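Local structure of serine proteinase inhibitor A (Sagittaria sagittifolia, 3E8L) at residues A[12-17]-A[180-185]. The protein inhibits serine proteinases, probably through two reactive sites that let it inhibit trypsin and chymotrypsin simultaneously, with weak inhibition of kallikrein. The protein carries 2 engineered substitutions. Sequence-based numbering, arbitrary orientation.
Sequences VDSDGD and QFQKFD. Engineered in segment 180-185: Gln180 (natural residue Arg).
Asp13 holds CG between its backbone N and carbonyl carbon (chi1 61°), which places OD1 over its own loop and OD2 beside Lys183 NZ. The Lys183 chain runs extended through CD and CE and bends only at its last torsion (chi4 -65°), bringing NZ in among three aspartates. Lys183 NZ meets Asp13 OD2 at 2.8 Å from above the carboxylate plane. Asp17 OD2 accepts from Lys183 NZ at 3.0 Å on its anti side, close to the plane. Asp15 OD2 also forms a salt bridge to NZ, but its modelled position is less sure. The carboxylates of Asp13 and Asp17 would probably favour the charged form of Lys183. The other oxygen of Asp13 serves the loop itself. Asp13 OD1 accepts from Asp15 N at 2.7 Å, an Asx turn, and from Asp17 N at 3.1 Å on the opposite face of the carboxylate. Asp13 to Gly16 also form a type I beta turn, closed by the bond from Gly16 N to Asp13 O. In the beta-trefoil of this Kunitz-type inhibitor, the contact joins the N-terminal loop to the last strand, 179-183, which pairs on its other edge with strand 30-34. An alanine in place of Asp13 would probably cost Lys183 one of its salt bridges and leave the backbone N atoms of Asp15 and Asp17 without this acceptor, freeing the turn to shift. The main chains are also joined directly: Ser14 N donates to Phe181 O at 2.5 Å. One water accepts from Phe181 N and donates to Val12 O. A second accepts from Lys183 N and bonds to Ser14 OG. The Gln182 amide lies against Ser14, with Gln182 NE2 2.8 Å from Ser14 OG. The Phe181 ring packs against Ile32 and meets Phe69 nearly at right angles.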
ATOM      1  N   VAL A  12       6.245  16.671 -12.551  1.00 26.28           N
ATOM      2  CA  VAL A  12       7.119  17.722 -12.068  1.00 25.48           C
ATOM      3  C   VAL A  12       6.531  18.372 -10.816  1.00 25.04           C
ATOM      4  O   VAL A  12       5.318  18.336 -10.585  1.00 24.97           O
ATOM      5  CB  VAL A  12       7.515  18.744 -13.159  1.00 25.06           C
ATOM      6  CG1 VAL A  12       8.416  18.084 -14.185  1.00 24.73           C
ATOM      7  CG2 VAL A  12       6.289  19.356 -13.819  1.00 25.74           C
ATOM      8  N   ASP A  13       7.409  18.929  -9.990  1.00 24.49           N
ATOM      9  CA  ASP A  13       6.970  19.680  -8.819  1.00 23.65           C
ATOM     10  C   ASP A  13       6.673  21.121  -9.251  1.00 23.10           C
ATOM     11  O   ASP A  13       6.849  21.465 -10.435  1.00 22.24           O
ATOM     12  CB  ASP A  13       8.011  19.592  -7.684  1.00 23.30           C
ATOM     13  CG  ASP A  13       9.373  20.173  -8.065  1.00 23.15           C
ATOM     14  OD1 ASP A  13       9.416  21.159  -8.835  1.00 23.93           O
ATOM     15  OD2 ASP A  13      10.407  19.652  -7.572  1.00 21.00           O
ATOM     16  N   SER A  14       6.242  21.953  -8.297  1.00 22.60           N
ATOM     17  CA  SER A  14       5.962  23.373  -8.550  1.00 22.37           C
ATOM     18  C   SER A  14       7.150  24.155  -9.156  1.00 22.51           C
ATOM     19  O   SER A  14       6.945  25.190  -9.769  1.00 22.40           O
ATOM     20  CB  SER A  14       5.444  24.065  -7.290  1.00 21.89           C
ATOM     21  OG  SER A  14       6.442  24.072  -6.284  1.00 21.38           O
ATOM     22  N   ASP A  15       8.372  23.650  -9.001  1.00 22.65           N
ATOM     23  CA  ASP A  15       9.544  24.295  -9.597  1.00 23.41           C
ATOM     24  C   ASP A  15       9.896  23.796 -10.999  1.00 23.48           C
ATOM     25  O   ASP A  15      10.767  24.358 -11.660  1.00 23.78           O
ATOM     26  CB  ASP A  15      10.767  24.123  -8.691  1.00 23.71           C
ATOM     27  CG  ASP A  15      10.576  24.743  -7.323  1.00 23.78           C
ATOM     28  OD1 ASP A  15       9.977  25.833  -7.228  1.00 22.69           O
ATOM     29  OD2 ASP A  15      11.026  24.126  -6.336  1.00 24.94           O
ATOM     30  N   GLY A  16       9.233  22.741 -11.453  1.00 23.70           N
ATOM     31  CA  GLY A  16       9.534  22.160 -12.758  1.00 23.52           C
ATOM     32  C   GLY A  16      10.523  21.009 -12.694  1.00 23.62           C
ATOM     33  O   GLY A  16      10.952  20.500 -13.734  1.00 23.46           O
ATOM     34  N   ASP A  17      10.896  20.605 -11.477  1.00 23.44           N
ATOM     35  CA  ASP A  17      11.828  19.503 -11.287  1.00 23.77           C
ATOM     36  C   ASP A  17      11.063  18.190 -11.089  1.00 24.12           C
ATOM     37  O   ASP A  17      10.017  18.154 -10.438  1.00 24.52           O
ATOM     38  CB  ASP A  17      12.738  19.751 -10.091  1.00 23.34           C
ATOM     39  CG  ASP A  17      13.644  20.969 -10.264  1.00 24.71           C
ATOM     40  OD1 ASP A  17      14.150  21.233 -11.391  1.00 25.20           O
ATOM     41  OD2 ASP A  17      13.876  21.659  -9.242  1.00 23.94           O
ATOM     42  N   GLN A 180      -0.627  20.523  -7.094  1.00 26.39           N
ATOM     43  CA  GLN A 180       0.779  20.634  -7.420  1.00 26.44           C
ATOM     44  C   GLN A 180       1.575  19.950  -6.319  1.00 26.26           C
ATOM     45  O   GLN A 180       1.142  19.876  -5.176  1.00 25.60           O
ATOM     46  CB  GLN A 180       1.218  22.096  -7.529  1.00 26.38           C
ATOM     47  CG  GLN A 180       0.841  22.781  -8.828  1.00 27.73           C
ATOM     48  CD  GLN A 180       1.588  24.085  -9.040  1.00 28.53           C
ATOM     49  OE1 GLN A 180       2.425  24.195  -9.932  1.00 27.90           O
ATOM     50  NE2 GLN A 180       1.277  25.081  -8.227  1.00 27.56           N
ATOM     51  N   PHE A 181       2.744  19.449  -6.678  1.00 26.22           N
ATOM     52  CA  PHE A 181       3.702  18.930  -5.717  1.00 26.36           C
ATOM     53  C   PHE A 181       4.736  20.011  -5.467  1.00 27.33           C
ATOM     54  O   PHE A 181       5.217  20.635  -6.401  1.00 27.41           O
ATOM     55  CB  PHE A 181       4.340  17.645  -6.222  1.00 25.53           C
ATOM     56  CG  PHE A 181       3.356  16.554  -6.485  1.00 23.37           C
ATOM     57  CD1 PHE A 181       2.716  16.459  -7.713  1.00 20.35           C
ATOM     58  CD2 PHE A 181       3.078  15.610  -5.510  1.00 22.75           C
ATOM     59  CE1 PHE A 181       1.819  15.450  -7.966  1.00 20.80           C
ATOM     60  CE2 PHE A 181       2.180  14.580  -5.752  1.00 21.75           C
ATOM     61  CZ  PHE A 181       1.540  14.504  -6.980  1.00 21.29           C
ATOM     62  N   GLN A 182       5.035  20.244  -4.193  1.00 28.94           N
ATOM     63  CA  GLN A 182       5.882  21.353  -3.745  1.00 30.17           C
ATOM     64  C   GLN A 182       6.958  20.745  -2.868  1.00 30.53           C
ATOM     65  O   GLN A 182       6.632  19.964  -1.972  1.00 30.87           O
ATOM     66  CB  GLN A 182       5.042  22.289  -2.892  1.00 30.28           C
ATOM     67  CG  GLN A 182       5.655  23.657  -2.597  1.00 33.34           C
ATOM     68  CD  GLN A 182       5.121  24.719  -3.543  1.00 37.55           C
ATOM     69  OE1 GLN A 182       3.923  24.723  -3.876  1.00 39.08           O
ATOM     70  NE2 GLN A 182       6.009  25.609  -4.012  1.00 37.52           N
ATOM     71  N   LYS A 183       8.226  21.072  -3.093  1.00 30.98           N
ATOM     72  CA  LYS A 183       9.249  20.431  -2.270  1.00 32.01           C
ATOM     73  C   LYS A 183       9.187  20.879  -0.808  1.00 33.25           C
ATOM     74  O   LYS A 183       8.684  21.964  -0.512  1.00 32.98           O
ATOM     75  CB  LYS A 183      10.675  20.479  -2.850  1.00 31.49           C
ATOM     76  CG  LYS A 183      10.967  21.426  -3.988  1.00 30.58           C
ATOM     77  CD  LYS A 183      12.381  21.113  -4.516  1.00 29.80           C
ATOM     78  CE  LYS A 183      12.827  21.992  -5.679  1.00 27.14           C
ATOM     79  NZ  LYS A 183      12.020  21.812  -6.913  1.00 24.54           N
ATOM     80  N   PHE A 184       9.674  20.037   0.092  1.00 34.94           N
ATOM     81  CA  PHE A 184       9.598  20.321   1.512  1.00 36.62           C
ATOM     82  C   PHE A 184      10.972  20.442   2.147  1.00 37.71           C
ATOM     83  O   PHE A 184      11.903  19.743   1.768  1.00 38.30           O
ATOM     84  CB  PHE A 184       8.791  19.235   2.219  1.00 36.87           C
ATOM     85  CG  PHE A 184       8.667  19.437   3.697  1.00 37.45           C
ATOM     86  CD1 PHE A 184       7.623  20.166   4.221  1.00 37.45           C
ATOM     87  CD2 PHE A 184       9.595  18.893   4.561  1.00 38.16           C
ATOM     88  CE1 PHE A 184       7.506  20.348   5.573  1.00 38.31           C
ATOM     89  CE2 PHE A 184       9.483  19.076   5.913  1.00 38.82           C
ATOM     90  CZ  PHE A 184       8.436  19.804   6.419  1.00 39.28           C
ATOM     91  N   ASP A 185      11.145  21.522   2.879  1.00 20.00           N
ATOM     92  CA  ASP A 185      12.221  21.689   3.846  1.00 20.00           C
ATOM     93  C   ASP A 185      12.834  23.060   3.671  1.00 20.00           C
ATOM     94  O   ASP A 185      12.178  23.979   3.183  1.00 41.06           O
ATOM     95  CB  ASP A 185      13.278  20.602   3.714  1.00 20.00           C
ATOM     96  CG  ASP A 185      14.476  21.047   2.903  1.00 20.00           C
ATOM     97  OD1 ASP A 185      15.412  21.663   3.476  1.00 20.00           O
ATOM     98  OD2 ASP A 185      14.492  20.770   1.686  1.00 20.00           O
TER
HETATM   99  O   HOH W   1       3.671  19.886  -9.557  0.80 35.00           O
HETATM  100  O   HOH W   2       8.398  22.685  -5.530  1.00 35.29           O